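Local coordinates for protein UTP-glucose-1-phosphate uridylyltransferase 2 (Trypanosoma brucei, PDB 3GUE) that probably catalyses the transfer of a uridylyl group from UTP to alpha-D-glucose 1-phosphate, giving UDP-glucose and diphosphate, at residues N222-T226 and Q395-L399; E245-T250 and V365-R371. All coordinates share one frame. Residue numbers count along the deposited sequence, not the author numbering.

Interaction 1: residues N222-T226 and Q395-L399; sequences NLGAT and QRLVL
Residues N222-T226 form an irregular loop, and Q395-L399 run from a turn, with Q395 at positive phi (70/23), into the short strand 397-399; the closest CA pair is G224 and R396, 5.2 Å apart. Two hydrogen bonds join them. L397 N donates to L223 O at 3.0 Å (160°), and R396 NH1 reaches G224 O at 2.8 Å (147°), the carbonyl lying at the edge of the guanidinium. The loop is shaped by an Asx turn: N222, chi1 t, folds its OD1 back to accept from G224 N at 3.0 Å. G224 CA lies 3.6 Å from L397 O; a CB at G224 would be crowded by N222 OD1. In the apolar packing L223 CD1 (m,t) meets L397 CD1 (m,p) at 3.8 Å. R396 CD lies 3.9 Å from T226 CB. R396 NE forms a salt bridge with D394. The contact ties the loop that follows UDP-glucose-binding G220, just past strand 214-219, to the hairpin of strands 389-391 and 397-399. From there the loop leads to helix 229-237, while L223 and L397 both pack on F110 of helix 107-122.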
loop_
_atom_site.group_PDB
_atom_site.type_symbol
_atom_site.label_atom_id
_atom_site.label_comp_id
_atom_site.label_asym_id
_atom_site.label_seq_id
_atom_site.Cartn_x
_atom_site.Cartn_y
_atom_site.Cartn_z
ATOM N N ASN A 222 4.442 -3.541 -3.840
ATOM C CA ASN A 222 4.303 -3.367 -5.290
ATOM C C ASN A 222 5.645 -3.405 -5.980
ATOM O O ASN A 222 6.347 -2.404 -6.047
ATOM C CB ASN A 222 3.584 -2.047 -5.636
ATOM C CG ASN A 222 3.435 -1.841 -7.149
ATOM O OD1 ASN A 222 3.580 -2.785 -7.933
ATOM N ND2 ASN A 222 3.132 -0.615 -7.560
ATOM N N LEU A 223 5.989 -4.569 -6.515
ATOM C CA LEU A 223 7.302 -4.790 -7.099
ATOM C C LEU A 223 7.260 -4.435 -8.592
ATOM O O LEU A 223 8.202 -4.694 -9.338
ATOM C CB LEU A 223 7.742 -6.240 -6.828
ATOM C CG LEU A 223 7.954 -6.601 -5.337
ATOM C CD1 LEU A 223 8.199 -8.074 -5.164
ATOM C CD2 LEU A 223 9.123 -5.806 -4.766
ATOM N N GLY A 224 6.165 -3.815 -9.019
ATOM C CA GLY A 224 6.069 -3.317 -10.405
ATOM C C GLY A 224 6.482 -1.856 -10.567
ATOM O O GLY A 224 6.739 -1.392 -11.689
ATOM N N ALA A 225 6.499 -1.130 -9.446
ATOM C CA ALA A 225 6.776 0.311 -9.409
ATOM C C ALA A 225 8.115 0.620 -10.087
ATOM O O ALA A 225 9.089 -0.112 -9.916
ATOM C CB ALA A 225 6.743 0.833 -7.956
ATOM N N THR A 226 8.117 1.641 -10.932
ATOM C CA THR A 226 9.307 2.026 -11.677
ATOM C C THR A 226 9.494 3.547 -11.645
ATOM O O THR A 226 8.544 4.323 -11.808
ATOM C CB THR A 226 9.313 1.439 -13.164
ATOM O OG1 THR A 226 10.584 1.648 -13.774
ATOM C CG2 THR A 226 8.230 2.079 -14.065
ATOM N N GLN A 395 14.438 -6.576 -12.706
ATOM C CA GLN A 395 14.050 -7.152 -11.405
ATOM C C GLN A 395 12.667 -6.759 -10.878
ATOM O O GLN A 395 12.408 -6.822 -9.682
ATOM C CB GLN A 395 15.140 -6.906 -10.349
ATOM C CG GLN A 395 16.534 -7.453 -10.739
ATOM C CD GLN A 395 16.612 -8.961 -10.732
ATOM O OE1 GLN A 395 15.596 -9.669 -10.626
ATOM N NE2 GLN A 395 17.825 -9.470 -10.831
ATOM N N ARG A 396 11.775 -6.348 -11.770
ATOM C CA ARG A 396 10.415 -6.019 -11.369
ATOM C C ARG A 396 9.584 -7.290 -11.478
ATOM O O ARG A 396 10.007 -8.267 -12.103
ATOM C CB ARG A 396 9.832 -4.882 -12.225
ATOM C CG ARG A 396 10.461 -3.520 -11.952
ATOM C CD ARG A 396 9.708 -2.372 -12.626
ATOM N NE ARG A 396 9.661 -2.548 -14.070
ATOM C CZ ARG A 396 8.543 -2.704 -14.770
ATOM N NH1 ARG A 396 7.366 -2.672 -14.153
ATOM N NH2 ARG A 396 8.605 -2.872 -16.095
ATOM N N LEU A 397 8.443 -7.302 -10.816
ATOM C CA LEU A 397 7.450 -8.357 -11.012
ATOM C C LEU A 397 6.290 -7.791 -11.791
ATOM O O LEU A 397 5.760 -6.727 -11.455
ATOM C CB LEU A 397 6.995 -8.943 -9.687
ATOM C CG LEU A 397 7.992 -9.978 -9.172
ATOM C CD1 LEU A 397 9.219 -9.347 -8.573
ATOM C CD2 LEU A 397 7.348 -10.856 -8.167
ATOM N N VAL A 398 5.904 -8.496 -12.848
ATOM C CA VAL A 398 4.886 -7.981 -13.784
ATOM C C VAL A 398 3.961 -9.118 -14.246
ATOM O O VAL A 398 4.380 -10.266 -14.382
ATOM C CB VAL A 398 5.535 -7.348 -15.030
ATOM C CG1 VAL A 398 6.469 -6.161 -14.624
ATOM C CG2 VAL A 398 6.297 -8.391 -15.806
ATOM N N LEU A 399 2.702 -8.767 -14.483
ATOM C CA LEU A 399 1.705 -9.719 -14.933
ATOM C C LEU A 399 2.164 -10.260 -16.287
ATOM O O LEU A 399 2.720 -9.519 -17.105
ATOM C CB LEU A 399 0.335 -9.020 -15.066
ATOM C CG LEU A 399 -0.867 -9.898 -15.409
ATOM C CD1 LEU A 399 -1.246 -10.795 -14.257
ATOM C CD2 LEU A 399 -2.038 -9.002 -15.788
#

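Interaction 2: residues E245-T250 and V365-R371; sequences EVCRRT and VVVPRER
Strand 242-248 and the edge strand 362-366 run parallel, with E245 paired to V365 (CA-CA 5.3 Å) and V246 to V366 (4.9 Å). V246 N donates to V365 O at 3.0 Å and V367 N to V246 O at 2.7 Å; V246 O also receives a CA-H...O contact from V366 CA at 3.3 Å. The strands then part, a water bridging R248 N (3.0 Å) and V367 O (2.6 Å), and P368 leads into the 3-10 turn 369-371, where R371 N bonds P368 O at 3.1 Å. V246 CG2 meets V366 CG2 at 3.8 Å on one face; on the other, extended R371 (m,t,t) salt-bridges NH1 to E245 OE2 at 3.2 Å, while D228 holds NH2 and N305 binds E245 OE1. T250 OG1, hydrogen-bonded to S252 OG, lies over the R369 guanidinium face without a hydrogen bond, 3.6 Å from NH2, which is salt-bridged to D253. This is the parallel edge of the mixed central sheet of a GT-A-type nucleotidyltransferase, with V246 close to UDP-glucose-binding N302.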
loop_
_atom_site.group_PDB
_atom_site.type_symbol
_atom_site.label_atom_id
_atom_site.label_comp_id
_atom_site.label_asym_id
_atom_site.label_seq_id
_atom_site.Cartn_x
_atom_site.Cartn_y
_atom_site.Cartn_z
ATOM N N GLU A 245 0.091 7.970 -10.215
ATOM C CA GLU A 245 -0.130 6.974 -11.256
ATOM C C GLU A 245 -1.385 6.179 -10.883
ATOM O O GLU A 245 -1.525 5.796 -9.730
ATOM C CB GLU A 245 1.083 6.024 -11.416
ATOM C CG GLU A 245 2.449 6.670 -11.654
ATOM C CD GLU A 245 3.474 5.627 -12.088
ATOM O OE1 GLU A 245 3.192 4.413 -11.906
ATOM O OE2 GLU A 245 4.534 6.010 -12.642
ATOM N N VAL A 246 -2.315 6.021 -11.827
ATOM C CA VAL A 246 -3.494 5.149 -11.671
ATOM C C VAL A 246 -3.531 4.080 -12.770
ATOM O O VAL A 246 -2.935 4.255 -13.838
ATOM C CB VAL A 246 -4.835 5.938 -11.703
ATOM C CG1 VAL A 246 -4.931 6.935 -10.552
ATOM C CG2 VAL A 246 -5.045 6.643 -13.068
ATOM N N CYS A 247 -4.255 2.983 -12.512
ATOM C CA CYS A 247 -4.524 1.980 -13.533
ATOM C C CYS A 247 -6.026 1.904 -13.821
ATOM O O CYS A 247 -6.868 2.177 -12.941
ATOM C CB CYS A 247 -4.005 0.602 -13.074
ATOM S SG CYS A 247 -2.178 0.430 -12.948
ATOM N N ARG A 248 -6.362 1.532 -15.052
ATOM C CA ARG A 248 -7.689 1.027 -15.359
ATOM C C ARG A 248 -7.959 -0.117 -14.368
ATOM O O ARG A 248 -7.269 -1.152 -14.357
ATOM C CB ARG A 248 -7.778 0.582 -16.839
ATOM C CG ARG A 248 -8.998 -0.274 -17.221
ATOM C CD ARG A 248 -10.275 0.541 -17.267
ATOM N NE ARG A 248 -11.441 -0.238 -17.704
ATOM C CZ ARG A 248 -12.672 0.255 -17.832
ATOM N NH1 ARG A 248 -12.906 1.535 -17.570
ATOM N NH2 ARG A 248 -13.680 -0.532 -18.225
ATOM N N ARG A 249 -8.920 0.124 -13.486
ATOM C CA ARG A 249 -9.319 -0.840 -12.491
ATOM C C ARG A 249 -9.748 -2.172 -13.124
ATOM O O ARG A 249 -10.398 -2.181 -14.162
ATOM C CB ARG A 249 -10.453 -0.277 -11.648
ATOM C CG ARG A 249 -10.563 -0.901 -10.261
ATOM C CD ARG A 249 -11.644 -0.182 -9.502
ATOM N NE ARG A 249 -11.866 -0.699 -8.153
ATOM C CZ ARG A 249 -12.861 -0.301 -7.375
ATOM N NH1 ARG A 249 -13.712 0.634 -7.807
ATOM N NH2 ARG A 249 -12.991 -0.805 -6.163
ATOM N N THR A 250 -9.363 -3.273 -12.470
ATOM C CA THR A 250 -9.734 -4.641 -12.849
ATOM C C THR A 250 -10.587 -5.263 -11.744
ATOM O O THR A 250 -10.746 -4.687 -10.662
ATOM C CB THR A 250 -8.484 -5.546 -13.067
ATOM O OG1 THR A 250 -7.745 -5.650 -11.841
ATOM C CG2 THR A 250 -7.570 -4.985 -14.167
ATOM N N VAL A 365 -2.447 10.295 -13.853
ATOM C CA VAL A 365 -2.246 9.763 -15.219
ATOM C C VAL A 365 -2.447 8.257 -15.251
ATOM O O VAL A 365 -1.976 7.550 -14.344
ATOM C CB VAL A 365 -0.798 10.070 -15.706
ATOM C CG1 VAL A 365 -0.576 9.650 -17.205
ATOM C CG2 VAL A 365 -0.451 11.515 -15.472
ATOM N N VAL A 366 -3.101 7.736 -16.292
ATOM C CA VAL A 366 -3.262 6.275 -16.395
ATOM C C VAL A 366 -2.000 5.577 -16.911
ATOM O O VAL A 366 -1.493 5.917 -17.980
ATOM C CB VAL A 366 -4.501 5.832 -17.238
ATOM C CG1 VAL A 366 -4.742 4.337 -17.033
ATOM C CG2 VAL A 366 -5.735 6.614 -16.846
ATOM N N VAL A 367 -1.488 4.616 -16.140
ATOM C CA VAL A 367 -0.248 3.931 -16.496
ATOM C C VAL A 367 -0.582 2.469 -16.813
ATOM O O VAL A 367 -1.654 1.967 -16.409
ATOM C CB VAL A 367 0.897 4.095 -15.413
ATOM C CG1 VAL A 367 1.195 5.581 -15.146
ATOM C CG2 VAL A 367 0.596 3.316 -14.083
ATOM N N PRO A 368 0.280 1.799 -17.605
ATOM C CA PRO A 368 0.035 0.391 -17.871
ATOM C C PRO A 368 0.045 -0.469 -16.577
ATOM O O PRO A 368 0.759 -0.168 -15.622
ATOM C CB PRO A 368 1.196 -0.007 -18.788
ATOM C CG PRO A 368 1.716 1.289 -19.344
ATOM C CD PRO A 368 1.496 2.296 -18.279
ATOM N N ARG A 369 -0.770 -1.519 -16.565
ATOM C CA ARG A 369 -0.801 -2.440 -15.440
ATOM C C ARG A 369 0.570 -2.987 -15.064
ATOM O O ARG A 369 0.737 -3.429 -13.952
ATOM C CB ARG A 369 -1.767 -3.609 -15.713
ATOM C CG ARG A 369 -2.069 -4.449 -14.480
ATOM C CD ARG A 369 -3.436 -4.120 -13.913
ATOM N NE ARG A 369 -3.648 -4.681 -12.578
ATOM C CZ ARG A 369 -4.406 -4.101 -11.641
ATOM N NH1 ARG A 369 -4.977 -2.930 -11.884
ATOM N NH2 ARG A 369 -4.543 -4.651 -10.446
ATOM N N GLU A 370 1.574 -2.958 -15.947
ATOM C CA GLU A 370 2.834 -3.600 -15.556
ATOM C C GLU A 370 3.595 -2.811 -14.465
ATOM O O GLU A 370 4.585 -3.291 -13.914
ATOM C CB GLU A 370 3.693 -4.019 -16.770
ATOM C CG GLU A 370 2.914 -4.835 -17.849
ATOM C CD GLU A 370 2.525 -6.256 -17.422
ATOM O OE1 GLU A 370 3.449 -7.083 -17.265
ATOM O OE2 GLU A 370 1.302 -6.556 -17.284
ATOM N N ARG A 371 3.083 -1.636 -14.106
ATOM C CA ARG A 371 3.646 -0.866 -12.986
ATOM C C ARG A 371 2.986 -1.091 -11.625
ATOM O O ARG A 371 3.290 -0.376 -10.662
ATOM C CB ARG A 371 3.625 0.633 -13.302
ATOM C CG ARG A 371 4.426 0.987 -14.526
ATOM C CD ARG A 371 4.643 2.452 -14.636
ATOM N NE ARG A 371 5.353 2.736 -15.876
ATOM C CZ ARG A 371 5.670 3.956 -16.309
ATOM N NH1 ARG A 371 5.335 5.034 -15.611
ATOM N NH2 ARG A 371 6.302 4.087 -17.467
HETATM O O HOH W 1 -3.974 0.925 -16.712
#

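In the fold
Both contacts are largely buried and lie in the same catalytic domain, their centres about 12 Å apart. Interaction 2 belongs to the central sheet and is built on regular parallel strand pairing, extended by valines and a salt bridge from buried E245 to partly exposed R371; interaction 1 lies beyond the sheet, a mixed polar and apolar contact of a loop with a two-stranded hairpin. The 3-10 turn 369-371 connects the two: R371 O takes a probable hydrogen bond from N222 ND2 at 3.1 Å, and E370 packs on V398 and L399. Strand 300-309 adds a second link, since N305 touches N222 and A225 and binds E245.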